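Local coordinates for lipopolysaccharide heptosyltransferase 2 (Escherichia coli, PDB 1PSW), which transfers the second heptose unit from ADP-L-glycero-D-manno-heptose onto heptosyl-Kdo2-lipid A during assembly of the lipopolysaccharide core, at residues Tyr21-Leu24 with Gln25-Pro29; Gly107-Gly110 with Glu111-Tyr114; Arg134-Ala137 with Leu138-Lys142; Met145-Ala148 with Gln149-Pro152. All coordinates share one frame; numbering follows the deposited sequence.

Contact 1: Tyr21-Leu24 with Gln25-Pro29; sequences YRTL and QARYP
Leu24 and Tyr28 meet one turn apart at the C-terminal end of helix 11-27, the helix of the beta-alpha-beta crossover between strands 2-6 and 32-37 in a Rossmann-like sheet. The touching branch of the leucine is CD2, which comes within 3.8 Å of Tyr28 CE2 while the two side chains run at a slant to one another. The backbone meets the ring too: Leu24 O lies at its edge, near its plane, and Tyr28 N donates to Leu24 O at 2.9 Å. Chi1 of Tyr28 (-60°) sets CG opposite its own carbonyl carbon, which keeps the ring next to that bond although its backbone angles are no longer helical. A second pair lies on another side of the helix, where Thr23 and Arg27 run side by side with Thr23 CG2 3.9 Å from Arg27 CG. Where the helix runs out, its backbone pattern tightens: Thr23 O takes two donors, Arg27 N at 3.0 Å with a tilt of 18° from the carbonyl plane and Ala26 N at 3.1 Å from well above that plane. Thr23 OG1 bonds back to Ser19 O, a link that helps fix the rotation of the threonine. Further out, Leu24 rests on Ile33 of strand 32-37, and the polar end of Arg22 is held elsewhere, NH1 bonding Trp157 O. The phenol of Tyr28 likewise finds its strong partner outside the helix, its OH bonding Ala139 O, with a weaker bond from Arg83 NH1.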
# COMPACT_ATOMS: atom_id res chain seq x y z
N TYR A 21 7.27 11.13 -4.38
CA TYR A 21 8.24 11.72 -3.44
C TYR A 21 9.67 11.38 -3.84
O TYR A 21 10.56 12.24 -3.80
CB TYR A 21 7.99 11.25 -2.00
CG TYR A 21 6.53 11.31 -1.56
CD1 TYR A 21 5.66 12.24 -2.13
CD2 TYR A 21 6.02 10.42 -0.62
CE1 TYR A 21 4.31 12.28 -1.78
CE2 TYR A 21 4.67 10.45 -0.26
CZ TYR A 21 3.82 11.38 -0.85
OH TYR A 21 2.48 11.39 -0.54
N ARG A 22 9.90 10.12 -4.23
CA ARG A 22 11.23 9.70 -4.66
C ARG A 22 11.62 10.44 -5.93
O ARG A 22 12.76 10.84 -6.10
CB ARG A 22 11.26 8.19 -4.93
CG ARG A 22 11.18 7.29 -3.69
CD ARG A 22 11.53 5.86 -4.06
NE ARG A 22 12.94 5.74 -4.42
CZ ARG A 22 13.47 4.71 -5.08
NH1 ARG A 22 12.72 3.69 -5.46
NH2 ARG A 22 14.78 4.70 -5.34
N THR A 23 10.66 10.62 -6.83
CA THR A 23 10.93 11.31 -8.08
C THR A 23 11.20 12.80 -7.85
O THR A 23 12.07 13.39 -8.49
CB THR A 23 9.78 11.13 -9.09
OG1 THR A 23 9.56 9.73 -9.29
CG2 THR A 23 10.12 11.77 -10.43
N LEU A 24 10.45 13.41 -6.93
CA LEU A 24 10.63 14.83 -6.63
C LEU A 24 12.03 15.13 -6.12
O LEU A 24 12.63 16.14 -6.48
CB LEU A 24 9.60 15.29 -5.60
CG LEU A 24 8.17 15.49 -6.11
CD1 LEU A 24 7.24 15.69 -4.93
CD2 LEU A 24 8.12 16.68 -7.05
N GLN A 25 12.55 14.25 -5.27
CA GLN A 25 13.87 14.44 -4.70
C GLN A 25 14.98 14.14 -5.70
O GLN A 25 16.13 14.53 -5.51
CB GLN A 25 14.01 13.60 -3.45
CG GLN A 25 13.05 14.07 -2.36
CD GLN A 25 13.46 13.65 -0.96
OE1 GLN A 25 13.16 14.34 0.02
NE2 GLN A 25 14.16 12.53 -0.86
N ALA A 26 14.63 13.45 -6.78
CA ALA A 26 15.61 13.13 -7.81
C ALA A 26 15.62 14.23 -8.88
O ALA A 26 16.62 14.39 -9.59
CB ALA A 26 15.28 11.79 -8.44
N ARG A 27 14.52 14.97 -9.01
CA ARG A 27 14.42 16.01 -10.03
C ARG A 27 14.59 17.43 -9.49
O ARG A 27 14.80 18.36 -10.26
CB ARG A 27 13.07 15.92 -10.75
CG ARG A 27 12.74 14.54 -11.30
CD ARG A 27 13.75 14.03 -12.31
NE ARG A 27 13.90 14.91 -13.46
CZ ARG A 27 14.51 14.56 -14.59
NH1 ARG A 27 15.03 13.34 -14.72
NH2 ARG A 27 14.61 15.43 -15.59
N TYR A 28 14.50 17.59 -8.17
CA TYR A 28 14.63 18.90 -7.55
C TYR A 28 15.61 18.89 -6.39
O TYR A 28 15.61 17.97 -5.57
CB TYR A 28 13.27 19.38 -7.02
CG TYR A 28 12.22 19.52 -8.09
CD1 TYR A 28 12.11 20.68 -8.85
CD2 TYR A 28 11.37 18.46 -8.38
CE1 TYR A 28 11.17 20.79 -9.86
CE2 TYR A 28 10.43 18.55 -9.39
CZ TYR A 28 10.33 19.71 -10.13
OH TYR A 28 9.41 19.79 -11.14
N PRO A 29 16.48 19.91 -6.32
CA PRO A 29 17.47 20.03 -5.26
C PRO A 29 16.81 20.42 -3.94
O PRO A 29 15.90 21.26 -3.92
CB PRO A 29 18.40 21.12 -5.79
CG PRO A 29 17.45 22.01 -6.55
CD PRO A 29 16.62 21.00 -7.31

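Contact 2: Gly107-Gly110 with Glu111-Tyr114; sequences GWRG and EMRY
Chi1 of Arg109 (-171°) swings CG away from its backbone N, and a bend at chi3 (62°) then lays the chain across Tyr114, whose own ring reaches back over the turn. The result is a slanting encounter in which Arg109 CD sits 3.4 Å from Tyr114 CZ and Arg109 NH1 donates to Tyr114 OH at 2.8 Å. The N-H points almost straight at the phenol oxygen (166°), and that oxygen lies in the guanidinium plane, an edge-on approach. Beside these side chains the backbone doubles back as the chain leaves strand 104-108 for strand 119-121 of the parallel sheet. Arg113 N donates to Arg109 O at 3.1 Å, spanning four residues, and within this loop an inverse gamma turn is centred on Glu111, with a weak Met112 N to Gly110 O bond of 2.9 Å. Gly110 meets the bend with positive phi, a conformation that glycine adopts more easily than other residues; a CB would also eclipse Glu111 N. Met112, present as selenomethionine, folds its chain back until CE is 3.3 Å from Gly110 O. A leucine in place of Arg109 would probably leave Tyr114 OH without this donor and let the phenol turn more freely. Around the loop, Arg109 and Tyr114 both rest on Val120 of strand 119-121, Glu111 OE1 accepts from Phe91 N, and Trp108 NE1 donates to Arg134 O. Tyr114 OH brings a dipole and, as a hydroxyl, probably no countercharge, so the contact is likely to be a charge-assisted hydrogen bond that orients the guanidinium without neutralising it.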
# COMPACT_ATOMS: atom_id res chain seq x y z
N GLY A 107 -2.03 18.77 -9.98
CA GLY A 107 -2.82 17.58 -9.78
C GLY A 107 -3.65 17.24 -11.00
O GLY A 107 -3.88 18.10 -11.86
N TRP A 108 -4.10 15.99 -11.11
CA TRP A 108 -4.92 15.61 -12.25
C TRP A 108 -6.27 16.30 -12.07
O TRP A 108 -6.68 16.59 -10.95
CB TRP A 108 -5.10 14.09 -12.32
CG TRP A 108 -3.80 13.38 -12.58
CD1 TRP A 108 -2.99 12.79 -11.65
CD2 TRP A 108 -3.15 13.23 -13.85
NE1 TRP A 108 -1.87 12.28 -12.27
CE2 TRP A 108 -1.94 12.54 -13.61
CE3 TRP A 108 -3.46 13.61 -15.16
CZ2 TRP A 108 -1.04 12.23 -14.63
CZ3 TRP A 108 -2.57 13.30 -16.18
CH2 TRP A 108 -1.38 12.61 -15.91
N ARG A 109 -6.95 16.56 -13.18
CA ARG A 109 -8.24 17.25 -13.13
C ARG A 109 -9.22 16.68 -12.11
O ARG A 109 -9.85 17.44 -11.37
CB ARG A 109 -8.87 17.24 -14.52
CG ARG A 109 -10.11 18.12 -14.65
CD ARG A 109 -10.50 18.30 -16.10
NE ARG A 109 -10.85 17.04 -16.75
CZ ARG A 109 -11.13 16.93 -18.05
NH1 ARG A 109 -11.09 18.00 -18.82
NH2 ARG A 109 -11.45 15.75 -18.56
N GLY A 110 -9.35 15.36 -12.04
CA GLY A 110 -10.27 14.77 -11.08
C GLY A 110 -11.67 15.32 -11.21
O GLY A 110 -12.23 15.33 -12.31
N GLU A 111 -12.25 15.80 -10.11
CA GLU A 111 -13.60 16.36 -10.13
C GLU A 111 -13.60 17.82 -10.56
O GLU A 111 -13.99 18.70 -9.79
CB GLU A 111 -14.26 16.26 -8.75
CG GLU A 111 -14.25 14.88 -8.14
CD GLU A 111 -15.15 14.78 -6.93
OE1 GLU A 111 -15.21 15.76 -6.14
OE2 GLU A 111 -15.80 13.73 -6.75
N MSE A 112 -13.15 18.07 -11.79
CA MSE A 112 -13.11 19.42 -12.35
C MSE A 112 -12.49 20.44 -11.41
O MSE A 112 -13.12 21.44 -11.07
CB MSE A 112 -14.53 19.88 -12.70
CG MSE A 112 -15.37 18.85 -13.43
SE MSE A 112 -14.52 18.15 -15.02
CE MSE A 112 -14.52 16.27 -14.54
N ARG A 113 -11.24 20.22 -11.01
CA ARG A 113 -10.57 21.14 -10.10
C ARG A 113 -9.87 22.29 -10.82
O ARG A 113 -8.76 22.68 -10.45
CB ARG A 113 -9.55 20.38 -9.24
CG ARG A 113 -10.19 19.40 -8.26
CD ARG A 113 -9.69 17.98 -8.47
NE ARG A 113 -8.25 17.87 -8.25
CZ ARG A 113 -7.55 16.76 -8.45
NH1 ARG A 113 -8.14 15.66 -8.88
NH2 ARG A 113 -6.24 16.74 -8.22
N TYR A 114 -10.54 22.85 -11.83
CA TYR A 114 -9.96 23.96 -12.59
C TYR A 114 -9.66 25.22 -11.78
O TYR A 114 -8.93 26.09 -12.23
CB TYR A 114 -10.87 24.32 -13.76
CG TYR A 114 -10.80 23.35 -14.91
CD1 TYR A 114 -11.83 22.44 -15.15
CD2 TYR A 114 -9.69 23.34 -15.77
CE1 TYR A 114 -11.75 21.55 -16.22
CE2 TYR A 114 -9.62 22.45 -16.83
CZ TYR A 114 -10.65 21.56 -17.05
OH TYR A 114 -10.58 20.69 -18.12

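Contact 3: Arg134-Ala137 with Leu138-Lys142; sequences RYIA and LAYDK
Ile136 and Tyr140 meet at a type I beta turn from Ala137 to Tyr140 that follows on from helix 131-137. Their side chains lie alongside one another and point the same way, with Ile136 CG2 4.0 Å from Tyr140 CE2. The ring also comes close to the backbone: Tyr140 CD2 is 3.6 Å from Ile136 O, while Ala137 O lies at the ring edge. Chi1 of Tyr140 (-64°) puts CG beside the backbone N, from where the ring reaches Ile136 CG2. Three backbone bonds in succession step along this passage, each joining residues three apart: Leu138 N to Tyr135 O at 3.2 Å, Ala139 N to Ile136 O at 3.1 Å and Tyr140 N to Ala137 O at 3.1 Å. All three donors stand well above the carbonyl planes, the last by 55°, as expected of a tight i to i+3 winding; the Ala137-Tyr140 bond is the one that closes the turn. This segment packs against the parallel sheet and helix 11-27 of the Rossmann-like domain, since Leu138 touches Trp108 and Arg121, Ala139 touches Leu20, and Tyr140 touches Thr23 and Arg27. A serine at Tyr140 would probably open a gap beside Ile136 CG2 and take away the ring carbon and phenol hydroxyl that Arg27 and Thr23 touch. On the other flank, Leu138 CG approaches Arg134 O to 3.6 Å and its CB reaches 3.4 Å from Tyr135 O. The side chain of Arg134 turns elsewhere, NE bonding Trp128 O, and Tyr140 O accepts from Arg121 NH2.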
# COMPACT_ATOMS: atom_id res chain seq x y z
N ARG A 134 1.01 7.63 -13.17
CA ARG A 134 0.23 8.85 -13.02
C ARG A 134 0.74 9.73 -11.90
O ARG A 134 0.72 10.96 -12.02
CB ARG A 134 -1.25 8.52 -12.80
CG ARG A 134 -1.87 7.80 -13.99
CD ARG A 134 -3.35 7.52 -13.81
NE ARG A 134 -3.82 6.62 -14.87
CZ ARG A 134 -5.07 6.17 -14.98
NH1 ARG A 134 -6.00 6.54 -14.10
NH2 ARG A 134 -5.38 5.34 -15.97
N TYR A 135 1.20 9.13 -10.80
CA TYR A 135 1.73 9.92 -9.69
C TYR A 135 3.07 10.52 -10.08
O TYR A 135 3.31 11.71 -9.88
CB TYR A 135 1.92 9.06 -8.44
CG TYR A 135 0.65 8.80 -7.67
CD1 TYR A 135 -0.44 9.68 -7.75
CD2 TYR A 135 0.54 7.70 -6.82
CE1 TYR A 135 -1.59 9.46 -7.01
CE2 TYR A 135 -0.61 7.47 -6.08
CZ TYR A 135 -1.68 8.36 -6.18
OH TYR A 135 -2.82 8.15 -5.44
N ILE A 136 3.94 9.69 -10.64
CA ILE A 136 5.27 10.12 -11.06
C ILE A 136 5.21 11.27 -12.06
O ILE A 136 5.98 12.21 -11.97
CB ILE A 136 6.06 8.94 -11.66
CG1 ILE A 136 6.45 7.95 -10.55
CG2 ILE A 136 7.28 9.45 -12.40
CD1 ILE A 136 7.11 6.66 -11.05
N ALA A 137 4.29 11.18 -13.02
CA ALA A 137 4.15 12.21 -14.05
C ALA A 137 3.95 13.62 -13.49
O ALA A 137 4.33 14.61 -14.13
CB ALA A 137 3.00 11.86 -14.98
N LEU A 138 3.34 13.73 -12.31
CA LEU A 138 3.09 15.04 -11.72
C LEU A 138 4.34 15.82 -11.33
O LEU A 138 4.30 17.04 -11.18
CB LEU A 138 2.18 14.91 -10.49
CG LEU A 138 0.79 14.31 -10.74
CD1 LEU A 138 0.03 14.29 -9.42
CD2 LEU A 138 0.03 15.13 -11.78
N ALA A 139 5.46 15.11 -11.17
CA ALA A 139 6.71 15.75 -10.80
C ALA A 139 7.36 16.44 -12.00
O ALA A 139 8.37 17.13 -11.85
CB ALA A 139 7.67 14.71 -10.22
N TYR A 140 6.79 16.25 -13.18
CA TYR A 140 7.33 16.86 -14.39
C TYR A 140 6.44 17.98 -14.91
O TYR A 140 5.24 18.04 -14.59
CB TYR A 140 7.53 15.79 -15.46
CG TYR A 140 8.55 14.76 -15.07
CD1 TYR A 140 9.92 15.02 -15.17
CD2 TYR A 140 8.16 13.53 -14.53
CE1 TYR A 140 10.87 14.09 -14.74
CE2 TYR A 140 9.10 12.60 -14.10
CZ TYR A 140 10.45 12.88 -14.21
OH TYR A 140 11.37 11.94 -13.80
N ASP A 141 7.02 18.88 -15.70
CA ASP A 141 6.27 20.00 -16.26
C ASP A 141 5.14 19.51 -17.15
O ASP A 141 5.28 18.51 -17.85
CB ASP A 141 7.20 20.92 -17.04
CG ASP A 141 8.29 21.53 -16.18
OD1 ASP A 141 7.96 22.12 -15.13
OD2 ASP A 141 9.48 21.41 -16.54
N LYS A 142 4.02 20.23 -17.13
CA LYS A 142 2.84 19.88 -17.90
C LYS A 142 3.09 19.49 -19.36
O LYS A 142 2.95 18.32 -19.73
CB LYS A 142 1.83 21.03 -17.85
CG LYS A 142 0.45 20.66 -18.36
CD LYS A 142 -0.49 21.85 -18.34
CE LYS A 142 -1.88 21.46 -18.79
NZ LYS A 142 -2.79 22.64 -18.83

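Contact 4: Met145-Ala148 with Gln149-Pro152; sequences MRTA and QDLP
Arg146 and Asp150 form the charged part of this turn, a salt bridge with Arg146 NH1 2.7 Å from Asp150 OD2. The oxygen stands over a face of the guanidinium, so charge alone links the groups and no N-H aims at it; the position of OD2 is somewhat doubtful. Arg146 CG occupies the crowded position (chi1 54°), from which an extended chain carries the guanidinium across the carboxylate, the two planes 45° apart. Among hydrogen bonds, Arg146 N also appears to reach Asp150 OD2, at 3.1 Å, with a weaker one from Thr147 N, an arrangement that would turn two backbone donors and one cation towards a single carboxylate oxygen. Asp150 N donates to Thr147 O at 3.1 Å and Leu151 N to Ala148 O at 3.1 Å, winding the chain through a short 3-10 turn, while Gln149 N makes a weak bond to Thr147 OG1. Van der Waals approaches come from Met145, present as selenomethionine: SE lies 3.4 Å from Asp150 O and 3.7 Å from Asp150 CB, the two side chains lying antiparallel alongside. Its apolar contacts are CG with Leu151 CD2 at 4.2 Å and CE with Pro152 CD. The segment belongs to the long connection between helices 131-137 and 164-173, where Ala148 and Leu151 lean on Glu133, Leu151 also on Ile136 of helix 131-137, and Met145 on Trp128.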
# COMPACT_ATOMS: atom_id res chain seq x y z
N MSE A 145 5.29 15.51 -20.77
CA MSE A 145 4.91 14.10 -20.83
C MSE A 145 3.52 13.91 -21.46
O MSE A 145 2.54 14.47 -20.98
CB MSE A 145 4.89 13.49 -19.42
CG MSE A 145 6.13 13.74 -18.54
SE MSE A 145 7.82 13.18 -19.33
CE MSE A 145 8.99 14.49 -18.51
N ARG A 146 3.45 13.13 -22.53
CA ARG A 146 2.18 12.86 -23.19
C ARG A 146 1.76 11.43 -22.88
O ARG A 146 0.57 11.14 -22.78
CB ARG A 146 2.31 13.04 -24.71
CG ARG A 146 3.42 12.23 -25.32
CD ARG A 146 3.62 12.56 -26.79
NE ARG A 146 4.90 12.06 -27.27
CZ ARG A 146 6.08 12.49 -26.82
NH1 ARG A 146 6.14 13.44 -25.90
NH2 ARG A 146 7.20 11.97 -27.31
N THR A 147 2.74 10.55 -22.72
CA THR A 147 2.48 9.15 -22.39
C THR A 147 3.51 8.69 -21.37
O THR A 147 4.52 9.36 -21.16
CB THR A 147 2.56 8.22 -23.63
OG1 THR A 147 3.92 8.07 -24.03
CG2 THR A 147 1.75 8.80 -24.78
N ALA A 148 3.27 7.54 -20.74
CA ALA A 148 4.18 7.01 -19.74
C ALA A 148 5.55 6.69 -20.33
O ALA A 148 6.54 6.63 -19.61
CB ALA A 148 3.58 5.76 -19.10
N GLN A 149 5.61 6.49 -21.64
CA GLN A 149 6.88 6.17 -22.29
C GLN A 149 7.85 7.34 -22.23
O GLN A 149 9.06 7.14 -22.35
CB GLN A 149 6.64 5.76 -23.74
CG GLN A 149 7.92 5.42 -24.52
CD GLN A 149 8.78 4.37 -23.84
OE1 GLN A 149 8.29 3.33 -23.39
NE2 GLN A 149 10.09 4.63 -23.76
N ASP A 150 7.33 8.56 -22.05
CA ASP A 150 8.19 9.73 -21.97
C ASP A 150 8.86 9.89 -20.61
O ASP A 150 9.81 10.66 -20.46
CB ASP A 150 7.41 11.01 -22.27
CG ASP A 150 6.90 11.06 -23.69
OD1 ASP A 150 7.58 10.52 -24.58
OD2 ASP A 150 5.82 11.64 -23.90
N LEU A 151 8.37 9.16 -19.61
CA LEU A 151 8.94 9.26 -18.28
C LEU A 151 10.38 8.78 -18.22
O LEU A 151 10.70 7.69 -18.70
CB LEU A 151 8.11 8.44 -17.28
CG LEU A 151 6.72 8.96 -16.95
CD1 LEU A 151 6.02 7.96 -16.04
CD2 LEU A 151 6.82 10.33 -16.27
N PRO A 152 11.27 9.60 -17.64
CA PRO A 152 12.68 9.21 -17.53
C PRO A 152 12.79 7.87 -16.80
O PRO A 152 12.18 7.68 -15.75
CB PRO A 152 13.28 10.36 -16.73
CG PRO A 152 12.48 11.53 -17.18
CD PRO A 152 11.07 10.99 -17.18

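The four contacts follow one another along the chain, and all belong to the N-terminal Rossmann-like domain of this GT-B enzyme, built on the parallel sheet with strand order 3-2-1-4-5-6. Contact 1 ends helix 11-27, contact 2 leaves strand 104-108, and contacts 3 and 4 come from helix 131-137 and the connection beyond it. Contact 3 is the hub: its centre lies about 9 Å from that of contact 4, 11 Å from contact 1 and 14 Å from contact 2, and it touches each. Contacts 1 and 2 are about 23 Å apart by centres and do not touch. Contact 3 therefore joins helix 11-27 to the sheet's 104-108 side.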